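Local coordinates for T9SS C-terminal target domain-containing protein (Bacteroides cellulosilyticus, PDB 5JVK), which probably hydrolyses O-glycosidic bonds as an endo-acting family 39 glycoside hydrolase of a gut symbiont, at residues Leu42-Gly46 with Trp471-Glu475; Glu67-Tyr71 with Pro401-Gln406; Leu414-Tyr418 with Thr440-Thr444. Numbering follows the deposited sequence.

Contact 1: residues Leu42-Gly46 with Trp471-Glu475; sequences LVRYG and WQGCE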
ATOM      1  N   LEU A  42       2.278  27.695  -3.463  1.00 35.65           N
ATOM      2  CA  LEU A  42       2.221  26.387  -2.800  1.00 33.67           C
ATOM      3  C   LEU A  42       1.746  26.593  -1.371  1.00 32.40           C
ATOM      4  O   LEU A  42       2.473  27.164  -0.567  1.00 32.31           O
ATOM      5  CB  LEU A  42       3.593  25.710  -2.795  1.00 33.27           C
ATOM      6  CG  LEU A  42       4.074  25.139  -4.130  1.00 33.18           C
ATOM      7  CD1 LEU A  42       5.562  24.831  -4.063  1.00 33.45           C
ATOM      8  CD2 LEU A  42       3.287  23.897  -4.522  1.00 33.08           C
ATOM      9  N   VAL A  43       0.537  26.112  -1.069  1.00 31.41           N
ATOM     10  CA  VAL A  43      -0.111  26.303   0.236  1.00 30.30           C
ATOM     11  C   VAL A  43      -0.234  24.964   0.971  1.00 29.54           C
ATOM     12  O   VAL A  43      -0.874  24.036   0.475  1.00 28.88           O
ATOM     13  CB  VAL A  43      -1.521  26.912   0.068  1.00 30.39           C
ATOM     14  CG1 VAL A  43      -2.074  27.357   1.417  1.00 30.32           C
ATOM     15  CG2 VAL A  43      -1.491  28.078  -0.915  1.00 30.50           C
ATOM     16  N   ARG A  44       0.362  24.883   2.160  1.00 29.01           N
ATOM     17  CA  ARG A  44       0.419  23.638   2.934  1.00 28.64           C
ATOM     18  C   ARG A  44      -0.918  23.322   3.606  1.00 28.97           C
ATOM     19  O   ARG A  44      -1.630  24.230   4.035  1.00 29.74           O
ATOM     20  CB  ARG A  44       1.515  23.732   4.001  1.00 28.02           C
ATOM     21  CG  ARG A  44       1.783  22.426   4.735  1.00 27.39           C
ATOM     22  CD  ARG A  44       3.148  22.390   5.402  1.00 26.73           C
ATOM     23  NE  ARG A  44       3.257  23.298   6.542  1.00 26.15           N
ATOM     24  CZ  ARG A  44       4.329  23.403   7.330  1.00 26.16           C
ATOM     25  NH1 ARG A  44       5.412  22.657   7.119  1.00 26.60           N
ATOM     26  NH2 ARG A  44       4.326  24.261   8.344  1.00 26.04           N
ATOM     27  N   TYR A  45      -1.246  22.032   3.698  1.00 28.62           N
ATOM     28  CA  TYR A  45      -2.465  21.579   4.378  1.00 28.82           C
ATOM     29  C   TYR A  45      -2.406  21.947   5.868  1.00 28.68           C
ATOM     30  O   TYR A  45      -1.340  21.876   6.493  1.00 27.89           O
ATOM     31  CB  TYR A  45      -2.654  20.058   4.190  1.00 29.01           C
ATOM     32  CG  TYR A  45      -3.843  19.442   4.903  1.00 29.45           C
ATOM     33  CD1 TYR A  45      -3.793  19.152   6.271  1.00 29.55           C
ATOM     34  CD2 TYR A  45      -5.007  19.117   4.207  1.00 29.60           C
ATOM     35  CE1 TYR A  45      -4.874  18.589   6.927  1.00 29.63           C
ATOM     36  CE2 TYR A  45      -6.093  18.550   4.855  1.00 29.72           C
ATOM     37  CZ  TYR A  45      -6.019  18.287   6.214  1.00 29.92           C
ATOM     38  OH  TYR A  45      -7.094  17.728   6.865  1.00 30.75           O
ATOM     39  N   GLY A  46      -3.552  22.358   6.413  1.00 28.69           N
ATOM     40  CA  GLY A  46      -3.697  22.627   7.845  1.00 29.26           C
ATOM     41  C   GLY A  46      -3.389  24.055   8.262  1.00 29.77           C
ATOM     42  O   GLY A  46      -4.279  24.768   8.721  1.00 30.29           O
ATOM     43  N   TRP A 471       1.866  14.088  10.762  1.00 24.32           N
ATOM     44  CA  TRP A 471       1.589  13.138   9.659  1.00 23.77           C
ATOM     45  C   TRP A 471       2.214  13.503   8.304  1.00 24.27           C
ATOM     46  O   TRP A 471       2.319  12.660   7.410  1.00 24.11           O
ATOM     47  CB  TRP A 471       0.076  13.015   9.454  1.00 22.90           C
ATOM     48  CG  TRP A 471      -0.531  14.217   8.773  1.00 22.12           C
ATOM     49  CD1 TRP A 471      -0.871  15.402   9.351  1.00 21.83           C
ATOM     50  CD2 TRP A 471      -0.840  14.347   7.379  1.00 21.54           C
ATOM     51  NE1 TRP A 471      -1.379  16.260   8.406  1.00 21.58           N
ATOM     52  CE2 TRP A 471      -1.369  15.639   7.188  1.00 21.32           C
ATOM     53  CE3 TRP A 471      -0.717  13.495   6.275  1.00 21.33           C
ATOM     54  CZ2 TRP A 471      -1.784  16.101   5.935  1.00 21.21           C
ATOM     55  CZ3 TRP A 471      -1.130  13.956   5.029  1.00 21.21           C
ATOM     56  CH2 TRP A 471      -1.657  15.248   4.871  1.00 21.11           C
ATOM     57  N   GLN A 472       2.617  14.764   8.188  1.00 24.98           N
ATOM     58  CA  GLN A 472       2.937  15.448   6.946  1.00 25.10           C
ATOM     59  C   GLN A 472       4.446  15.579   6.710  1.00 25.53           C
ATOM     60  O   GLN A 472       4.871  15.933   5.604  1.00 25.48           O
ATOM     61  CB  GLN A 472       2.351  16.853   7.074  1.00 25.21           C
ATOM     62  CG  GLN A 472       1.677  17.409   5.853  1.00 25.20           C
ATOM     63  CD  GLN A 472       1.046  18.762   6.130  1.00 25.19           C
ATOM     64  OE1 GLN A 472       1.079  19.268   7.251  1.00 25.24           O
ATOM     65  NE2 GLN A 472       0.449  19.342   5.118  1.00 25.67           N
ATOM     66  N   GLY A 473       5.244  15.314   7.750  1.00 25.95           N
ATOM     67  CA  GLY A 473       6.674  15.611   7.754  1.00 26.89           C
ATOM     68  C   GLY A 473       7.027  16.956   8.376  1.00 27.65           C
ATOM     69  O   GLY A 473       8.205  17.237   8.601  1.00 27.80           O
ATOM     70  N   CYS A 474       6.019  17.782   8.660  1.00 28.71           N
ATOM     71  CA  CYS A 474       6.227  19.115   9.225  1.00 29.73           C
ATOM     72  C   CYS A 474       6.692  19.003  10.675  1.00 30.14           C
ATOM     73  O   CYS A 474       6.101  18.266  11.460  1.00 30.37           O
ATOM     74  CB  CYS A 474       4.940  19.953   9.131  1.00 30.18           C
ATOM     75  SG  CYS A 474       4.893  21.430  10.179  1.00 32.24           S
ATOM     76  N   GLU A 475       7.757  19.727  11.014  1.00 31.19           N
ATOM     77  CA  GLU A 475       8.295  19.733  12.372  1.00 31.79           C
ATOM     78  C   GLU A 475       7.560  20.762  13.226  1.00 31.46           C
ATOM     79  O   GLU A 475       7.272  21.864  12.764  1.00 31.16           O
ATOM     80  CB  GLU A 475       9.795  20.028  12.362  1.00 32.86           C
ATOM     81  CG  GLU A 475      10.441  19.929  13.742  1.00 34.05           C
ATOM     82  CD  GLU A 475      11.952  19.776  13.714  1.00 35.15           C
ATOM     83  OE1 GLU A 475      12.523  19.439  12.650  1.00 35.61           O
ATOM     84  OE2 GLU A 475      12.572  19.977  14.781  1.00 35.95           O
TER
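Arg44, Gln472 and Tyr45 supply most of the 249 Å² buried here, where the end of strand 37-44 in the N-terminal beta sheet meets a loop of the C-terminal beta domain. Arg44 packs with both its aliphatic stem and the flat face of its guanidinium: its CG lies 3.4 Å from Gln472 NE2, while Cys474 SG sits over one face of the guanidinium, 3.3 Å from Arg44 NH1. The charge itself is met elsewhere, by salt bridges to Asp47 and Glu67. Gln472 reaches across with its amide, and its NE2 donates a weak hydrogen bond of 3.4 Å to Tyr45 O while also resting 3.3 Å from Tyr45 CB. The Tyr45 ring receives the edge of Trp471 in a T-shaped stack, with the six-membered ring of Trp471 5.5 Å away between centroids and the planes at 87°. With one weak hydrogen bond and no ion pair across it, the junction rests chiefly on van der Waals and aromatic packing, while the buried arginine charge is balanced from its own domain.

Contact 2: residues Glu67-Tyr71 with Pro401-Gln406; sequences ELGYY and PKPSYQ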
ATOM      1  N   GLU A  67      10.086  23.806   4.072  1.00 27.75           N
ATOM      2  CA  GLU A  67       9.562  22.762   4.963  1.00 26.84           C
ATOM      3  C   GLU A  67       8.815  21.688   4.179  1.00 25.64           C
ATOM      4  O   GLU A  67       8.235  21.964   3.130  1.00 25.35           O
ATOM      5  CB  GLU A  67       8.608  23.363   5.996  1.00 27.11           C
ATOM      6  CG  GLU A  67       9.261  24.215   7.072  1.00 27.39           C
ATOM      7  CD  GLU A  67       8.258  24.720   8.101  1.00 28.05           C
ATOM      8  OE1 GLU A  67       7.403  23.924   8.552  1.00 28.90           O
ATOM      9  OE2 GLU A  67       8.319  25.914   8.467  1.00 28.18           O
ATOM     10  N   LEU A  68       8.814  20.470   4.716  1.00 24.84           N
ATOM     11  CA  LEU A  68       8.058  19.358   4.135  1.00 24.20           C
ATOM     12  C   LEU A  68       6.552  19.583   4.282  1.00 23.65           C
ATOM     13  O   LEU A  68       6.098  20.320   5.169  1.00 22.95           O
ATOM     14  CB  LEU A  68       8.436  18.030   4.806  1.00 24.02           C
ATOM     15  CG  LEU A  68       9.883  17.551   4.688  1.00 23.91           C
ATOM     16  CD1 LEU A  68      10.063  16.242   5.439  1.00 23.76           C
ATOM     17  CD2 LEU A  68      10.286  17.393   3.230  1.00 23.98           C
ATOM     18  N   GLY A  69       5.787  18.942   3.403  1.00 23.01           N
ATOM     19  CA  GLY A  69       4.341  18.991   3.482  1.00 22.55           C
ATOM     20  C   GLY A  69       3.614  18.547   2.233  1.00 22.41           C
ATOM     21  O   GLY A  69       4.216  18.345   1.182  1.00 22.17           O
ATOM     22  N   TYR A  70       2.306  18.378   2.393  1.00 22.57           N
ATOM     23  CA  TYR A  70       1.355  18.189   1.311  1.00 22.74           C
ATOM     24  C   TYR A  70       0.815  19.572   0.970  1.00 23.36           C
ATOM     25  O   TYR A  70       0.202  20.225   1.823  1.00 23.46           O
ATOM     26  CB  TYR A  70       0.214  17.276   1.774  1.00 22.28           C
ATOM     27  CG  TYR A  70      -0.779  16.927   0.692  1.00 21.61           C
ATOM     28  CD1 TYR A  70      -0.446  16.018  -0.311  1.00 21.24           C
ATOM     29  CD2 TYR A  70      -2.053  17.499   0.671  1.00 21.28           C
ATOM     30  CE1 TYR A  70      -1.349  15.689  -1.309  1.00 21.00           C
ATOM     31  CE2 TYR A  70      -2.964  17.176  -0.328  1.00 20.98           C
ATOM     32  CZ  TYR A  70      -2.605  16.271  -1.312  1.00 20.81           C
ATOM     33  OH  TYR A  70      -3.490  15.945  -2.299  1.00 20.24           O
ATOM     34  N   TYR A  71       1.050  20.016  -0.265  1.00 23.98           N
ATOM     35  CA  TYR A  71       0.711  21.374  -0.691  1.00 24.45           C
ATOM     36  C   TYR A  71      -0.372  21.383  -1.760  1.00 25.67           C
ATOM     37  O   TYR A  71      -0.457  20.460  -2.570  1.00 26.01           O
ATOM     38  CB  TYR A  71       1.955  22.088  -1.233  1.00 23.80           C
ATOM     39  CG  TYR A  71       2.997  22.376  -0.181  1.00 23.14           C
ATOM     40  CD1 TYR A  71       3.055  23.621   0.448  1.00 22.77           C
ATOM     41  CD2 TYR A  71       3.926  21.407   0.193  1.00 22.86           C
ATOM     42  CE1 TYR A  71       4.009  23.892   1.416  1.00 22.62           C
ATOM     43  CE2 TYR A  71       4.884  21.668   1.165  1.00 22.80           C
ATOM     44  CZ  TYR A  71       4.919  22.912   1.773  1.00 22.66           C
ATOM     45  OH  TYR A  71       5.860  23.178   2.734  1.00 22.74           O
ATOM     46  N   PRO A 401      -1.024  13.835  -6.474  1.00 22.68           N
ATOM     47  CA  PRO A 401      -1.058  13.101  -5.206  1.00 22.23           C
ATOM     48  C   PRO A 401      -2.222  13.517  -4.308  1.00 21.68           C
ATOM     49  O   PRO A 401      -2.534  14.707  -4.210  1.00 21.40           O
ATOM     50  CB  PRO A 401       0.281  13.462  -4.555  1.00 22.29           C
ATOM     51  CG  PRO A 401       0.589  14.818  -5.081  1.00 22.43           C
ATOM     52  CD  PRO A 401       0.054  14.842  -6.488  1.00 22.60           C
ATOM     53  N   LYS A 402      -2.864  12.527  -3.692  1.00 20.98           N
ATOM     54  CA  LYS A 402      -3.861  12.753  -2.648  1.00 20.60           C
ATOM     55  C   LYS A 402      -3.121  12.774  -1.303  1.00 20.01           C
ATOM     56  O   LYS A 402      -1.951  12.378  -1.249  1.00 20.05           O
ATOM     57  CB  LYS A 402      -4.916  11.646  -2.682  1.00 20.87           C
ATOM     58  CG  LYS A 402      -5.734  11.613  -3.972  1.00 20.89           C
ATOM     59  CD  LYS A 402      -6.407  10.268  -4.191  1.00 20.85           C
ATOM     60  CE  LYS A 402      -7.424   9.965  -3.105  1.00 21.14           C
ATOM     61  NZ  LYS A 402      -8.171   8.707  -3.368  1.00 21.36           N
ATOM     62  N   PRO A 403      -3.778  13.247  -0.218  1.00 19.26           N
ATOM     63  CA  PRO A 403      -3.132  13.254   1.109  1.00 18.77           C
ATOM     64  C   PRO A 403      -2.572  11.901   1.576  1.00 18.40           C
ATOM     65  O   PRO A 403      -1.568  11.875   2.289  1.00 18.21           O
ATOM     66  CB  PRO A 403      -4.260  13.706   2.039  1.00 18.86           C
ATOM     67  CG  PRO A 403      -5.114  14.567   1.182  1.00 18.97           C
ATOM     68  CD  PRO A 403      -5.088  13.928  -0.178  1.00 19.16           C
ATOM     69  N   SER A 404      -3.215  10.802   1.174  1.00 17.94           N
ATOM     70  CA  SER A 404      -2.766   9.453   1.519  1.00 17.80           C
ATOM     71  C   SER A 404      -1.365   9.119   1.009  1.00 17.93           C
ATOM     72  O   SER A 404      -0.651   8.327   1.634  1.00 17.97           O
ATOM     73  CB  SER A 404      -3.770   8.411   1.022  1.00 17.72           C
ATOM     74  OG  SER A 404      -3.989   8.540  -0.368  1.00 17.73           O
ATOM     75  N   TYR A 405      -0.978   9.714  -0.120  1.00 18.00           N
ATOM     76  CA  TYR A 405       0.383   9.581  -0.632  1.00 18.02           C
ATOM     77  C   TYR A 405       1.398  10.154   0.355  1.00 18.23           C
ATOM     78  O   TYR A 405       2.395   9.505   0.672  1.00 18.15           O
ATOM     79  CB  TYR A 405       0.535  10.278  -1.987  1.00 17.87           C
ATOM     80  CG  TYR A 405       1.885  10.036  -2.610  1.00 17.74           C
ATOM     81  CD1 TYR A 405       2.991  10.811  -2.252  1.00 17.73           C
ATOM     82  CD2 TYR A 405       2.071   9.014  -3.534  1.00 17.72           C
ATOM     83  CE1 TYR A 405       4.238  10.579  -2.805  1.00 17.71           C
ATOM     84  CE2 TYR A 405       3.314   8.779  -4.099  1.00 17.80           C
ATOM     85  CZ  TYR A 405       4.395   9.562  -3.728  1.00 17.75           C
ATOM     86  OH  TYR A 405       5.626   9.328  -4.279  1.00 17.89           O
ATOM     87  N   GLN A 406       1.142  11.380   0.809  1.00 18.55           N
ATOM     88  CA  GLN A 406       2.000  12.060   1.781  1.00 18.84           C
ATOM     89  C   GLN A 406       2.122  11.234   3.060  1.00 18.93           C
ATOM     90  O   GLN A 406       3.222  11.050   3.581  1.00 19.17           O
ATOM     91  CB  GLN A 406       1.435  13.444   2.120  1.00 19.06           C
ATOM     92  CG  GLN A 406       2.365  14.334   2.940  1.00 19.31           C
ATOM     93  CD  GLN A 406       3.432  15.034   2.113  1.00 19.48           C
ATOM     94  OE1 GLN A 406       3.295  15.204   0.902  1.00 19.56           O
ATOM     95  NE2 GLN A 406       4.502  15.459   2.778  1.00 19.64           N
TER
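Glu67 opens the first segment away from the interface: its backbone O accepts a 2.7 Å hydrogen bond from Tyr71 OH, so the Tyr71 side chain reaches back along the extended lead-in to strand 69-78, and its carboxylate pairs with Arg44. At Gly69 the backbone itself makes the contact, its C lying 3.3 Å from Gln406 NE2. A side chain here would be crowded by the Tyr71 ring and by the preceding carbonyl, so glycine lets the chain pass. That Gln406 amide group is bonded through NE2 to Gln472 O and Val93 O. Tyr70 then dominates, with 129 Å² of its surface covered. Its OH gives a very short hydrogen bond, 2.5 Å, to Pro401 O, just ahead of helix 403-415. The CA of Pro403 lies over the ring face, 3.9 Å from the Tyr70 centroid, in a CH-pi contact, and Pro403 CD packs 3.6 Å from Tyr70 CZ. Tyr71 leaves Tyr70 to meet the helix. The arrangement is a sheet-to-helix domain interface: an N-terminal beta domain docked on the start of the helix that follows the last strand of the eight-stranded, (beta/alpha)8-type barrel.

Contact 3: residues Leu414-Tyr418 with Thr440-Thr444; sequences LLKNY and TTFYT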
ATOM      1  N   LEU A 414       9.519   6.995   8.920  1.00 22.96           N
ATOM      2  CA  LEU A 414       9.631   6.836  10.373  1.00 23.75           C
ATOM      3  C   LEU A 414       9.710   5.376  10.807  1.00 23.98           C
ATOM      4  O   LEU A 414      10.566   5.031  11.616  1.00 24.05           O
ATOM      5  CB  LEU A 414       8.466   7.540  11.072  1.00 24.18           C
ATOM      6  CG  LEU A 414       8.687   9.058  11.171  1.00 24.60           C
ATOM      7  CD1 LEU A 414       7.457   9.864  10.777  1.00 24.88           C
ATOM      8  CD2 LEU A 414       9.168   9.421  12.567  1.00 24.74           C
ATOM      9  N   LEU A 415       8.815   4.536  10.282  1.00 24.65           N
ATOM     10  CA  LEU A 415       8.785   3.094  10.602  1.00 25.09           C
ATOM     11  C   LEU A 415      10.088   2.381  10.266  1.00 25.42           C
ATOM     12  O   LEU A 415      10.624   1.644  11.091  1.00 25.40           O
ATOM     13  CB  LEU A 415       7.647   2.372   9.859  1.00 25.25           C
ATOM     14  CG  LEU A 415       6.263   2.331  10.508  1.00 25.50           C
ATOM     15  CD1 LEU A 415       5.220   1.856   9.506  1.00 25.40           C
ATOM     16  CD2 LEU A 415       6.266   1.436  11.741  1.00 25.42           C
ATOM     17  N   LYS A 416      10.572   2.603   9.045  1.00 26.17           N
ATOM     18  CA  LYS A 416      11.731   1.893   8.506  1.00 26.70           C
ATOM     19  C   LYS A 416      11.557   0.377   8.731  1.00 26.75           C
ATOM     20  O   LYS A 416      10.543  -0.182   8.316  1.00 26.43           O
ATOM     21  CB  LYS A 416      13.033   2.444   9.109  1.00 27.12           C
ATOM     22  CG  LYS A 416      13.288   3.928   8.903  1.00 27.64           C
ATOM     23  CD  LYS A 416      14.666   4.289   9.446  1.00 28.29           C
ATOM     24  CE  LYS A 416      15.029   5.746   9.218  1.00 28.91           C
ATOM     25  NZ  LYS A 416      14.392   6.639  10.221  1.00 29.79           N
ATOM     26  N   ASN A 417      12.510  -0.277   9.399  1.00 27.10           N
ATOM     27  CA  ASN A 417      12.367  -1.666   9.807  1.00 27.11           C
ATOM     28  C   ASN A 417      12.520  -1.810  11.319  1.00 27.32           C
ATOM     29  O   ASN A 417      12.990  -2.839  11.811  1.00 28.01           O
ATOM     30  CB  ASN A 417      13.387  -2.506   9.050  1.00 27.15           C
ATOM     31  CG  ASN A 417      13.030  -2.639   7.591  1.00 27.31           C
ATOM     32  OD1 ASN A 417      13.671  -2.062   6.714  1.00 27.67           O
ATOM     33  ND2 ASN A 417      11.973  -3.383   7.329  1.00 27.38           N
ATOM     34  N   TYR A 418      12.088  -0.782  12.049  1.00 27.26           N
ATOM     35  CA  TYR A 418      12.113  -0.799  13.509  1.00 27.64           C
ATOM     36  C   TYR A 418      11.047  -1.759  14.041  1.00 27.04           C
ATOM     37  O   TYR A 418       9.969  -1.877  13.459  1.00 27.03           O
ATOM     38  CB  TYR A 418      11.866   0.607  14.076  1.00 27.96           C
ATOM     39  CG  TYR A 418      12.948   1.630  13.782  1.00 28.55           C
ATOM     40  CD1 TYR A 418      14.294   1.348  14.028  1.00 29.12           C
ATOM     41  CD2 TYR A 418      12.623   2.899  13.296  1.00 28.74           C
ATOM     42  CE1 TYR A 418      15.284   2.290  13.774  1.00 29.60           C
ATOM     43  CE2 TYR A 418      13.605   3.848  13.042  1.00 29.12           C
ATOM     44  CZ  TYR A 418      14.934   3.540  13.282  1.00 29.68           C
ATOM     45  OH  TYR A 418      15.913   4.475  13.030  1.00 30.26           O
ATOM     46  N   THR A 440      14.424   2.401  22.025  1.00 35.79           N
ATOM     47  CA  THR A 440      13.328   3.114  21.366  1.00 33.63           C
ATOM     48  C   THR A 440      13.869   4.240  20.474  1.00 31.84           C
ATOM     49  O   THR A 440      14.660   5.062  20.933  1.00 32.24           O
ATOM     50  CB  THR A 440      12.354   3.687  22.418  1.00 33.44           C
ATOM     51  OG1 THR A 440      11.762   2.605  23.146  1.00 33.50           O
ATOM     52  CG2 THR A 440      11.245   4.527  21.778  1.00 33.66           C
ATOM     53  N   THR A 441      13.439   4.260  19.210  1.00 29.52           N
ATOM     54  CA  THR A 441      13.874   5.267  18.229  1.00 28.55           C
ATOM     55  C   THR A 441      12.810   6.328  17.921  1.00 27.41           C
ATOM     56  O   THR A 441      13.159   7.461  17.590  1.00 27.18           O
ATOM     57  CB  THR A 441      14.329   4.625  16.902  1.00 28.68           C
ATOM     58  OG1 THR A 441      13.241   3.911  16.301  1.00 28.40           O
ATOM     59  CG2 THR A 441      15.498   3.682  17.139  1.00 28.83           C
ATOM     60  N   PHE A 442      11.529   5.961  17.999  1.00 25.97           N
ATOM     61  CA  PHE A 442      10.442   6.940  17.931  1.00 24.74           C
ATOM     62  C   PHE A 442       9.167   6.460  18.625  1.00 24.44           C
ATOM     63  O   PHE A 442       8.985   5.260  18.860  1.00 23.94           O
ATOM     64  CB  PHE A 442      10.148   7.336  16.473  1.00 24.41           C
ATOM     65  CG  PHE A 442       9.352   6.314  15.697  1.00 24.01           C
ATOM     66  CD1 PHE A 442       9.979   5.228  15.099  1.00 23.78           C
ATOM     67  CD2 PHE A 442       7.977   6.454  15.543  1.00 23.85           C
ATOM     68  CE1 PHE A 442       9.248   4.294  14.377  1.00 23.64           C
ATOM     69  CE2 PHE A 442       7.244   5.521  14.821  1.00 23.81           C
ATOM     70  CZ  PHE A 442       7.879   4.438  14.238  1.00 23.56           C
ATOM     71  N   TYR A 443       8.307   7.423  18.960  1.00 23.91           N
ATOM     72  CA  TYR A 443       6.967   7.165  19.487  1.00 23.71           C
ATOM     73  C   TYR A 443       5.966   7.707  18.486  1.00 23.10           C
ATOM     74  O   TYR A 443       6.224   8.734  17.866  1.00 23.71           O
ATOM     75  CB  TYR A 443       6.749   7.863  20.834  1.00 23.94           C
ATOM     76  CG  TYR A 443       7.818   7.574  21.858  1.00 24.64           C
ATOM     77  CD1 TYR A 443       9.020   8.284  21.857  1.00 24.97           C
ATOM     78  CD2 TYR A 443       7.634   6.591  22.832  1.00 24.93           C
ATOM     79  CE1 TYR A 443      10.010   8.018  22.790  1.00 25.21           C
ATOM     80  CE2 TYR A 443       8.618   6.321  23.773  1.00 25.18           C
ATOM     81  CZ  TYR A 443       9.806   7.033  23.745  1.00 25.43           C
ATOM     82  OH  TYR A 443      10.792   6.773  24.670  1.00 26.01           O
ATOM     83  N   THR A 444       4.833   7.026  18.325  1.00 22.02           N
ATOM     84  CA  THR A 444       3.730   7.543  17.510  1.00 21.48           C
ATOM     85  C   THR A 444       2.506   7.729  18.388  1.00 21.03           C
ATOM     86  O   THR A 444       2.311   6.979  19.340  1.00 21.17           O
ATOM     87  CB  THR A 444       3.389   6.647  16.299  1.00 21.51           C
ATOM     88  OG1 THR A 444       2.387   7.293  15.503  1.00 21.35           O
ATOM     89  CG2 THR A 444       2.884   5.266  16.721  1.00 21.70           C
TER
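A classic beta bulge shapes this contact: Thr441 and Phe442 both face Phe434 of the neighbouring strand, and the CA-to-CB bonds of both point toward segment 414-418, where a regular strand would alternate its side chains. Two successive residues can therefore serve one interface. Phe442 buries the most, 90 Å², and enters beside the last helical turn. Leu414 CB lies over one face of its ring, Leu415 CD2 packs 4.2 Å from Phe442 CZ, and Leu414 O comes within 3.1 Å of Phe442 CE1. Beyond these segments the ring also meets that of Phe434, with planes nearly parallel at about 10°. The helix ends at Leu415. Lys416, with its positive phi, turns the chain, and Tyr418 N bonds back to Leu415 O at 3.0 Å, so that Tyr418 swings round to the strand. There Thr441 CB rests over the Tyr418 ring, 4.0 Å from its centroid, in a CH-pi contact, and Thr441 OG1 lies 3.2 Å from Tyr418 CD2. Tyr418 CD2 also touches the edge of the Phe442 ring, 3.8 Å from Phe442 CE1. Arg365 of helix 350-366 hydrogen-bonds to the carbonyl O atoms of Lys416 and Tyr418. No hydrogen bond crosses between the segments, so their association depends on aromatic and aliphatic surfaces in van der Waals contact.

Overall arrangement
Taken together, the three contacts illustrate how two beta domains can be joined to a (beta/alpha)8-type barrel and to each other. Contacts 1 and 2, centred 7 Å apart, are continuous: they use neighbouring strands of the N-terminal sheet, and they touch through the Arg44 NH1–Glu67 OE1 salt bridge (2.8 Å) and the probable hydrogen bond of Gln406 NE2 to Gln472 O (2.9 Å). Contact 3 lies about 20 Å from each, centre to centre, and touches neither, yet helix 403-415 joins it to contact 2: the start of the helix meets the N-terminal sheet and its end the C-terminal sheet. Contact 1 completes the triangle by bringing those two beta domains directly together.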